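Local atomic coordinates of TqaA (Penicillium aethiopicum, PDB entry 5DLK), a protein that belongs to the nonribosomal peptide synthetases and, through the terminal condensation-like domain that this chain represents, probably macrocyclises a peptide carried on phosphopantetheine. Residues H308-R313 and T327-V331; P53-A57 and V366-D370; P227-W232 and A360-V366. One frame throughout, in Å; residues are numbered along the deposited sequence. Where two conformers were deposited one is given.

Overall arrangement
The three contacts nest one inside another. From the N terminus, the chain first passes through 53-57, at the start of helix 56-63; contact 2 brings it against 366-370 and so closes the largest loop. Within that loop, helix 227-235 meets residues 360-366 in contact 3, and innermost lies contact 1, where strand 303-310 pairs with strand 329-336 after a connection of 18 residues without helix or strand. Contacts 2 and 3 share V366, where the connection after helix 346-358 leads into helix 368-375. N329 of contact 1 probably hydrogen-bonds through ND2 to the carbonyls of E364 and V366, tying the sheet to this connection, while A57 packs against L328 and F330.

Contact 1: residues H308-R313 and T327-V331; sequences HTVNGR and TLNFV
Strands 308-310 and 329-331 run antiparallel, their short axes 4.8 Å apart at an angle of 137°. H308 and V331 form a hydrogen-bonded pair (H308 N to V331 O 2.9 Å, V331 N to H308 O 3.0 Å), T309 and F330 a non-hydrogen-bonded pair with CA atoms 4.7 Å apart, and V310 and N329 another hydrogen-bonded pair (V310 N to N329 O 2.9 Å, N329 N to V310 O 3.0 Å). On one face, beta-branched V310 and V331, both m, meet at V310 CG1 and V331 CG2, 3.9 Å apart; N329 (t) and H308 (p) share this face, N329 ND2 leading off to the carbonyls of V366 and E364, H308 NE2 lying 3.8 Å from V331 CG2 and H308 ND1 hydrogen-bonded to K288. The opposite face carries T309 (m), whose OG1 lies 3.4 Å from CD1 at the ring edge of F330 (m) and bonds to Q389. L328, m then t, brings CD2 within 3.8 Å of T309 CG2.

Beyond the strand, N311 (p) forms an Asx turn, its OD1 accepting from R313 N at 2.9 Å. G312 follows at phi 70°, psi 20°; a CB here would collide with T327 O. T327 (p) turns OG1 to N311 O, a 2.7 Å hydrogen bond. R313 (m, t, p) extends its guanidinium to the L323 carbonyl and to a salt bridge with D182, the aspartate of the SHxxxDG motif. This is the edge of a condensation-domain sheet turning into the active-site region, where N311 belongs to the phosphopantetheine-binding site.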
loop_
_atom_site.group_PDB
_atom_site.type_symbol
_atom_site.label_atom_id
_atom_site.label_comp_id
_atom_site.label_asym_id
_atom_site.label_seq_id
_atom_site.Cartn_x
_atom_site.Cartn_y
_atom_site.Cartn_z
ATOM N N HIS A 308 -9.586 -8.203 -1.171
ATOM C CA HIS A 308 -9.357 -7.288 -0.057
ATOM C C HIS A 308 -7.868 -7.213 0.250
ATOM O O HIS A 308 -7.092 -8.080 -0.145
ATOM C CB HIS A 308 -10.177 -7.672 1.192
ATOM C CG HIS A 308 -9.608 -8.807 1.994
ATOM N ND1 HIS A 308 -9.563 -8.790 3.372
ATOM C CD2 HIS A 308 -9.097 -10.004 1.617
ATOM C CE1 HIS A 308 -9.035 -9.920 3.811
ATOM N NE2 HIS A 308 -8.734 -10.670 2.764
ATOM N N THR A 309 -7.475 -6.127 0.905
ATOM C CA THR A 309 -6.086 -5.873 1.253
ATOM C C THR A 309 -5.741 -6.465 2.611
ATOM O O THR A 309 -6.467 -6.256 3.590
ATOM C CB THR A 309 -5.792 -4.362 1.281
ATOM O OG1 THR A 309 -6.204 -3.790 0.041
ATOM C CG2 THR A 309 -4.306 -4.128 1.502
ATOM N N VAL A 310 -4.656 -7.246 2.647
ATOM C CA VAL A 310 -4.112 -7.788 3.880
ATOM C C VAL A 310 -2.726 -7.188 4.083
ATOM O O VAL A 310 -2.091 -6.747 3.118
ATOM C CB VAL A 310 -4.033 -9.345 3.845
ATOM C CG1 VAL A 310 -5.484 -9.932 3.713
ATOM C CG2 VAL A 310 -3.134 -9.815 2.696
ATOM N N ASN A 311 -2.234 -7.159 5.318
ATOM C CA ASN A 311 -0.997 -6.410 5.537
ATOM C C ASN A 311 0.273 -7.219 5.243
ATOM O O ASN A 311 1.352 -6.640 5.069
ATOM C CB ASN A 311 -0.957 -5.827 6.964
ATOM C CG ASN A 311 -0.995 -6.895 8.053
ATOM O OD1 ASN A 311 -0.392 -7.964 7.933
ATOM N ND2 ASN A 311 -1.699 -6.593 9.136
ATOM N N GLY A 312 0.142 -8.543 5.138
ATOM C CA GLY A 312 1.257 -9.385 4.718
ATOM C C GLY A 312 2.375 -9.504 5.747
ATOM O O GLY A 312 3.508 -9.872 5.414
ATOM N N ARG A 313 2.059 -9.210 7.001
ATOM C CA ARG A 313 3.085 -9.197 8.040
ATOM C C ARG A 313 2.807 -10.233 9.109
ATOM O O ARG A 313 3.108 -10.039 10.286
ATOM C CB ARG A 313 3.185 -7.795 8.634
ATOM C CG ARG A 313 3.474 -6.797 7.509
ATOM C CD ARG A 313 3.718 -5.360 7.938
ATOM N NE ARG A 313 5.127 -5.144 8.225
ATOM C CZ ARG A 313 5.997 -4.481 7.464
ATOM N NH1 ARG A 313 5.652 -3.900 6.321
ATOM N NH2 ARG A 313 7.239 -4.395 7.882
ATOM N N THR A 327 4.607 -4.752 1.899
ATOM C CA THR A 327 4.261 -6.165 2.071
ATOM C C THR A 327 2.766 -6.415 1.892
ATOM O O THR A 327 2.298 -7.563 2.060
ATOM C CB THR A 327 4.674 -6.698 3.445
ATOM O OG1 THR A 327 3.906 -6.061 4.477
ATOM C CG2 THR A 327 6.181 -6.474 3.680
ATOM N N LEU A 328 2.018 -5.353 1.593
ATOM C CA LEU A 328 0.584 -5.453 1.289
ATOM C C LEU A 328 0.313 -6.525 0.263
ATOM O O LEU A 328 1.107 -6.722 -0.647
ATOM C CB LEU A 328 0.031 -4.120 0.732
ATOM C CG LEU A 328 -0.069 -2.883 1.609
ATOM C CD1 LEU A 328 -0.670 -1.754 0.793
ATOM C CD2 LEU A 328 -0.925 -3.173 2.835
ATOM N N ASN A 329 -0.829 -7.202 0.388
ATOM C CA ASN A 329 -1.251 -8.115 -0.643
ATOM C C ASN A 329 -2.730 -7.923 -0.914
ATOM O O ASN A 329 -3.475 -7.490 -0.032
ATOM C CB ASN A 329 -0.953 -9.566 -0.242
ATOM C CG ASN A 329 -0.810 -10.463 -1.434
ATOM O OD1 ASN A 329 -0.842 -9.999 -2.568
ATOM N ND2 ASN A 329 -0.655 -11.762 -1.196
ATOM N N PHE A 330 -3.140 -8.217 -2.139
ATOM C CA PHE A 330 -4.552 -8.149 -2.513
ATOM C C PHE A 330 -4.990 -9.572 -2.830
ATOM O O PHE A 330 -4.513 -10.157 -3.803
ATOM C CB PHE A 330 -4.737 -7.224 -3.690
ATOM C CG PHE A 330 -3.957 -5.944 -3.540
ATOM C CD1 PHE A 330 -4.361 -4.988 -2.615
ATOM C CD2 PHE A 330 -2.793 -5.735 -4.274
ATOM C CE1 PHE A 330 -3.646 -3.796 -2.456
ATOM C CE2 PHE A 330 -2.061 -4.541 -4.116
ATOM C CZ PHE A 330 -2.499 -3.586 -3.197
ATOM N N VAL A 331 -5.837 -10.134 -1.972
ATOM C CA VAL A 331 -6.159 -11.573 -2.062
ATOM C C VAL A 331 -7.677 -11.778 -2.034
ATOM O O VAL A 331 -8.431 -10.873 -1.632
ATOM C CB VAL A 331 -5.495 -12.377 -0.917
ATOM C CG1 VAL A 331 -3.948 -12.230 -0.945
ATOM C CG2 VAL A 331 -6.088 -11.989 0.449
#

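Contact 2: residues P53-A57 and V366-D370; sequences PATQA and VELRD
This is a polar meeting of two helix N termini, those of helices 56-63 and 368-375, which links distant parts of the condensation domain across 309 residues of sequence. Each segment turns from extended backbone into helix: T55 (phi -77°, psi 163°) and E367 (-60°, 134°) occupy the N-cap positions, and Q56 and L368 begin the helical conformation. The nearest CA atoms, those of Q56 and E367, are 6.4 Å apart. E367, folded back with chi1 and chi2 both m, sets OE1 2.8 Å from Q56 N, while Q56, extended as t, t, accepts at OE1 from R369 N at 2.9 Å. The first turn of a helix has backbone NH groups without helical acceptors, so the long side chains of glutamate and glutamine suit this place. R369 (p, t, p) lays one face of its guanidinium over Q56 CD and forms a salt bridge with E381; E367 OE2 pairs with R215. T55 (p), whose hydroxyl suits it to cap a backbone N just beyond 53-57, brings CB to 3.7 Å from E367 OE2. Completing the bridge, a water accepts from A57 N at 2.9 Å and donates to E367 OE2 at 2.7 Å.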
loop_
_atom_site.group_PDB
_atom_site.type_symbol
_atom_site.label_atom_id
_atom_site.label_comp_id
_atom_site.label_asym_id
_atom_site.label_seq_id
_atom_site.Cartn_x
_atom_site.Cartn_y
_atom_site.Cartn_z
ATOM N N PRO A 53 12.931 -10.290 -8.152
ATOM C CA PRO A 53 11.696 -9.902 -8.843
ATOM C C PRO A 53 10.938 -8.895 -7.988
ATOM O O PRO A 53 11.045 -8.955 -6.751
ATOM C CB PRO A 53 10.918 -11.230 -8.966
ATOM C CG PRO A 53 11.968 -12.319 -8.718
ATOM C CD PRO A 53 12.924 -11.705 -7.739
ATOM N N ALA A 54 10.229 -7.971 -8.632
ATOM C CA ALA A 54 9.268 -7.139 -7.930
ATOM C C ALA A 54 8.017 -8.001 -7.670
ATOM O O ALA A 54 7.682 -8.856 -8.485
ATOM C CB ALA A 54 8.921 -5.928 -8.741
ATOM N N THR A 55 7.329 -7.770 -6.561
ATOM C CA THR A 55 6.128 -8.560 -6.264
ATOM C C THR A 55 4.956 -8.090 -7.112
ATOM O O THR A 55 4.968 -6.981 -7.662
ATOM C CB THR A 55 5.727 -8.452 -4.796
ATOM O OG1 THR A 55 5.302 -7.107 -4.518
ATOM C CG2 THR A 55 6.886 -8.820 -3.891
ATOM N N GLN A 56 3.921 -8.923 -7.196
ATOM C CA GLN A 56 2.723 -8.537 -7.903
ATOM C C GLN A 56 2.117 -7.287 -7.280
ATOM O O GLN A 56 1.634 -6.409 -7.992
ATOM C CB GLN A 56 1.693 -9.688 -7.882
ATOM C CG GLN A 56 0.504 -9.428 -8.774
ATOM C CD GLN A 56 -0.328 -10.690 -8.974
ATOM O OE1 GLN A 56 0.004 -11.733 -8.444
ATOM N NE2 GLN A 56 -1.420 -10.574 -9.714
ATOM N N ALA A 57 2.153 -7.198 -5.952
ATOM C CA ALA A 57 1.585 -6.022 -5.278
ATOM C C ALA A 57 2.404 -4.758 -5.586
ATOM O O ALA A 57 1.851 -3.687 -5.836
ATOM C CB ALA A 57 1.505 -6.253 -3.767
ATOM N N VAL A 366 1.352 -15.064 -0.179
ATOM C CA VAL A 366 1.776 -15.564 -1.485
ATOM C C VAL A 366 1.214 -14.734 -2.639
ATOM O O VAL A 366 0.196 -14.081 -2.480
ATOM C CB VAL A 366 1.377 -17.031 -1.680
ATOM C CG1 VAL A 366 2.205 -17.929 -0.740
ATOM C CG2 VAL A 366 -0.142 -17.223 -1.473
ATOM N N GLU A 367 1.878 -14.785 -3.796
ATOM C CA GLU A 367 1.443 -14.034 -4.988
ATOM C C GLU A 367 0.047 -14.423 -5.456
ATOM O O GLU A 367 -0.235 -15.610 -5.576
ATOM C CB GLU A 367 2.416 -14.263 -6.142
ATOM C CG GLU A 367 3.842 -13.819 -5.828
ATOM C CD GLU A 367 3.970 -12.302 -5.800
ATOM O OE1 GLU A 367 4.069 -11.705 -6.892
ATOM O OE2 GLU A 367 3.974 -11.726 -4.696
ATOM N N LEU A 368 -0.803 -13.440 -5.750
ATOM C CA LEU A 368 -2.163 -13.723 -6.232
ATOM C C LEU A 368 -2.173 -14.629 -7.469
ATOM O O LEU A 368 -2.955 -15.581 -7.544
ATOM C CB LEU A 368 -2.902 -12.423 -6.558
ATOM C CG LEU A 368 -4.365 -12.560 -6.994
ATOM C CD1 LEU A 368 -5.213 -13.191 -5.858
ATOM C CD2 LEU A 368 -4.937 -11.221 -7.420
ATOM N N ARG A 369 -1.302 -14.339 -8.441
ATOM C CA ARG A 369 -1.241 -15.171 -9.639
ATOM C C ARG A 369 -0.809 -16.603 -9.319
ATOM O O ARG A 369 -1.148 -17.518 -10.068
ATOM C CB ARG A 369 -0.310 -14.547 -10.706
ATOM C CG ARG A 369 1.158 -14.404 -10.323
ATOM C CD ARG A 369 2.002 -14.011 -11.554
ATOM N NE ARG A 369 1.477 -12.860 -12.300
ATOM C CZ ARG A 369 1.826 -11.586 -12.074
ATOM N NH1 ARG A 369 2.691 -11.289 -11.115
ATOM N NH2 ARG A 369 1.305 -10.609 -12.810
ATOM N N ASP A 370 -0.082 -16.800 -8.219
ATOM C CA ASP A 370 0.290 -18.145 -7.780
ATOM C C ASP A 370 -0.899 -18.825 -7.107
ATOM O O ASP A 370 -1.112 -20.020 -7.276
ATOM C CB ASP A 370 1.471 -18.131 -6.811
ATOM C CG ASP A 370 2.788 -17.761 -7.490
ATOM O OD1 ASP A 370 2.821 -17.687 -8.735
ATOM O OD2 ASP A 370 3.773 -17.554 -6.758
HETATM O O HOH W 1 2.383 -9.575 -4.244
#

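Contact 3: residues P227-W232 and A360-V366; sequences PTFQFW and ALSHEHV
The 227-232 part of helix 227-235 presents a cleft between T228 and F231, three residues apart and so on the same side of the helix, and the ring of H363 fills it. H363 (m) stacks on F231 (t) in an offset arrangement, centroids 4.4 Å apart and planes at 18°, with F231 CB also resting 3.7 Å from the centroid of the H363 ring, a CH-pi contact over its face. At the ring edge, H363 ND1 and T228 OG1 share a 2.9 Å hydrogen bond; a flat, polar imidazole can thus stack and bond at once. The closest CA atoms, of T228 and H363, are 5.1 Å apart.

Two smaller knobs complete the fit. A360, small enough to reach between two large rings, sets CB 3.6 Å from F231 CE1 and 4.0 Å from W232 CH2. A type I turn from H363 to V366 then directs V366 (m) into the hollow formed by T228, F229 and W232: CG1 is 3.6 Å from T228 CG2, and CG2 is 4.1 Å from F229 CE1. W232 (m) aims NE1 at the H363 carbonyl, a 2.9 Å hydrogen bond from NE1 to H363 O that satisfies the indole while its ring packs.

Helix 368-375 lies next to this joint, touching W232 and V366 through I371 and F229 through D370, while N329 of strand 329-336 bonds to the carbonyls of E364 and V366.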
loop_
_atom_site.group_PDB
_atom_site.type_symbol
_atom_site.label_atom_id
_atom_site.label_comp_id
_atom_site.label_asym_id
_atom_site.label_seq_id
_atom_site.Cartn_x
_atom_site.Cartn_y
_atom_site.Cartn_z
ATOM N N PRO A 227 1.397 -26.359 2.017
ATOM C CA PRO A 227 0.182 -26.169 2.815
ATOM C C PRO A 227 -0.549 -24.885 2.430
ATOM O O PRO A 227 -1.761 -24.817 2.594
ATOM C CB PRO A 227 0.699 -26.071 4.248
ATOM C CG PRO A 227 2.049 -26.764 4.216
ATOM C CD PRO A 227 2.602 -26.484 2.855
ATOM N N THR A 228 0.180 -23.883 1.958
ATOM C CA THR A 228 -0.478 -22.626 1.623
ATOM C C THR A 228 -1.326 -22.767 0.355
ATOM O O THR A 228 -2.460 -22.285 0.294
ATOM C CB THR A 228 0.544 -21.504 1.503
ATOM O OG1 THR A 228 0.941 -21.139 2.831
ATOM C CG2 THR A 228 -0.088 -20.279 0.852
ATOM N N PHE A 229 -0.816 -23.460 -0.652
ATOM C CA PHE A 229 -1.621 -23.664 -1.843
ATOM C C PHE A 229 -2.664 -24.763 -1.643
ATOM O O PHE A 229 -3.715 -24.768 -2.314
ATOM C CB PHE A 229 -0.729 -23.933 -3.046
ATOM C CG PHE A 229 0.113 -22.731 -3.405
ATOM C CD1 PHE A 229 -0.510 -21.537 -3.755
ATOM C CD2 PHE A 229 1.494 -22.774 -3.329
ATOM C CE1 PHE A 229 0.243 -20.398 -4.055
ATOM C CE2 PHE A 229 2.255 -21.660 -3.630
ATOM C CZ PHE A 229 1.635 -20.472 -3.990
ATOM N N GLN A 230 -2.404 -25.662 -0.707
ATOM C CA GLN A 230 -3.447 -26.611 -0.319
ATOM C C GLN A 230 -4.590 -25.858 0.344
ATOM O O GLN A 230 -5.771 -26.136 0.078
ATOM C CB GLN A 230 -2.893 -27.676 0.623
ATOM C CG GLN A 230 -2.002 -28.681 -0.112
ATOM C CD GLN A 230 -1.243 -29.602 0.842
ATOM O OE1 GLN A 230 -1.352 -29.476 2.068
ATOM N NE2 GLN A 230 -0.474 -30.533 0.280
ATOM N N PHE A 231 -4.234 -24.908 1.204
ATOM C CA PHE A 231 -5.242 -24.083 1.865
ATOM C C PHE A 231 -6.080 -23.324 0.847
ATOM O O PHE A 231 -7.303 -23.350 0.920
ATOM C CB PHE A 231 -4.628 -23.071 2.838
ATOM C CG PHE A 231 -5.604 -21.994 3.251
ATOM C CD1 PHE A 231 -5.579 -20.743 2.617
ATOM C CD2 PHE A 231 -6.573 -22.246 4.217
ATOM C CE1 PHE A 231 -6.499 -19.752 2.957
ATOM C CE2 PHE A 231 -7.504 -21.255 4.579
ATOM C CZ PHE A 231 -7.453 -19.996 3.937
ATOM N N TRP A 232 -5.433 -22.619 -0.082
ATOM C CA TRP A 232 -6.220 -21.792 -1.005
ATOM C C TRP A 232 -7.112 -22.659 -1.891
ATOM O O TRP A 232 -8.218 -22.263 -2.203
ATOM C CB TRP A 232 -5.316 -20.892 -1.849
ATOM C CG TRP A 232 -4.801 -19.695 -1.070
ATOM C CD1 TRP A 232 -3.515 -19.473 -0.618
ATOM C CD2 TRP A 232 -5.582 -18.571 -0.623
ATOM N NE1 TRP A 232 -3.455 -18.270 0.065
ATOM C CE2 TRP A 232 -4.706 -17.701 0.077
ATOM C CE3 TRP A 232 -6.928 -18.213 -0.762
ATOM C CZ2 TRP A 232 -5.139 -16.506 0.648
ATOM C CZ3 TRP A 232 -7.359 -17.015 -0.197
ATOM C CH2 TRP A 232 -6.464 -16.179 0.494
ATOM N N ALA A 360 -7.043 -17.375 6.719
ATOM C CA ALA A 360 -6.013 -17.239 5.701
ATOM C C ALA A 360 -4.724 -16.563 6.196
ATOM O O ALA A 360 -3.809 -16.361 5.413
ATOM C CB ALA A 360 -6.569 -16.463 4.501
ATOM N N LEU A 361 -4.662 -16.204 7.474
ATOM C CA LEU A 361 -3.549 -15.392 7.974
ATOM C C LEU A 361 -2.170 -15.970 7.668
ATOM O O LEU A 361 -1.286 -15.240 7.223
ATOM C CB LEU A 361 -3.681 -15.180 9.477
ATOM C CG LEU A 361 -4.683 -14.097 9.864
ATOM C CD1 LEU A 361 -4.998 -14.181 11.354
ATOM C CD2 LEU A 361 -4.145 -12.716 9.475
ATOM N N SER A 362 -1.990 -17.275 7.886
ATOM C CA SER A 362 -0.683 -17.884 7.638
ATOM C C SER A 362 -0.441 -18.157 6.150
ATOM O O SER A 362 0.636 -18.632 5.764
ATOM C CB SER A 362 -0.518 -19.177 8.460
ATOM O OG SER A 362 -1.468 -20.163 8.110
ATOM N N HIS A 363 -1.413 -17.809 5.310
ATOM C CA HIS A 363 -1.344 -18.130 3.885
ATOM C C HIS A 363 -1.480 -16.908 2.981
ATOM O O HIS A 363 -1.457 -17.027 1.755
ATOM C CB HIS A 363 -2.443 -19.143 3.541
ATOM C CG HIS A 363 -2.469 -20.327 4.462
ATOM N ND1 HIS A 363 -1.422 -21.218 4.554
ATOM C CD2 HIS A 363 -3.420 -20.769 5.320
ATOM C CE1 HIS A 363 -1.723 -22.156 5.438
ATOM N NE2 HIS A 363 -2.933 -21.909 5.916
ATOM N N GLU A 364 -1.615 -15.738 3.593
ATOM C CA GLU A 364 -2.037 -14.536 2.873
ATOM C C GLU A 364 -0.904 -13.821 2.120
ATOM O O GLU A 364 -1.144 -12.841 1.404
ATOM C CB GLU A 364 -2.673 -13.557 3.865
ATOM C CG GLU A 364 -1.628 -12.950 4.785
ATOM C CD GLU A 364 -2.159 -11.890 5.729
ATOM O OE1 GLU A 364 -3.381 -11.879 6.042
ATOM O OE2 GLU A 364 -1.321 -11.070 6.179
ATOM N N HIS A 365 0.322 -14.317 2.283
ATOM C CA HIS A 365 1.522 -13.648 1.803
ATOM C C HIS A 365 1.972 -14.038 0.395
ATOM O O HIS A 365 2.897 -13.425 -0.163
ATOM C CB HIS A 365 2.664 -13.951 2.776
ATOM C CG HIS A 365 2.948 -15.413 2.898
ATOM N ND1 HIS A 365 2.265 -16.231 3.776
ATOM C CD2 HIS A 365 3.810 -16.213 2.224
ATOM C CE1 HIS A 365 2.703 -17.473 3.641
ATOM N NE2 HIS A 365 3.642 -17.488 2.707
ATOM N N VAL A 366 1.352 -15.064 -0.179
ATOM C CA VAL A 366 1.776 -15.564 -1.485
ATOM C C VAL A 366 1.214 -14.734 -2.639
ATOM O O VAL A 366 0.196 -14.081 -2.480
ATOM C CB VAL A 366 1.377 -17.031 -1.680
ATOM C CG1 VAL A 366 2.205 -17.929 -0.740
ATOM C CG2 VAL A 366 -0.142 -17.223 -1.473
#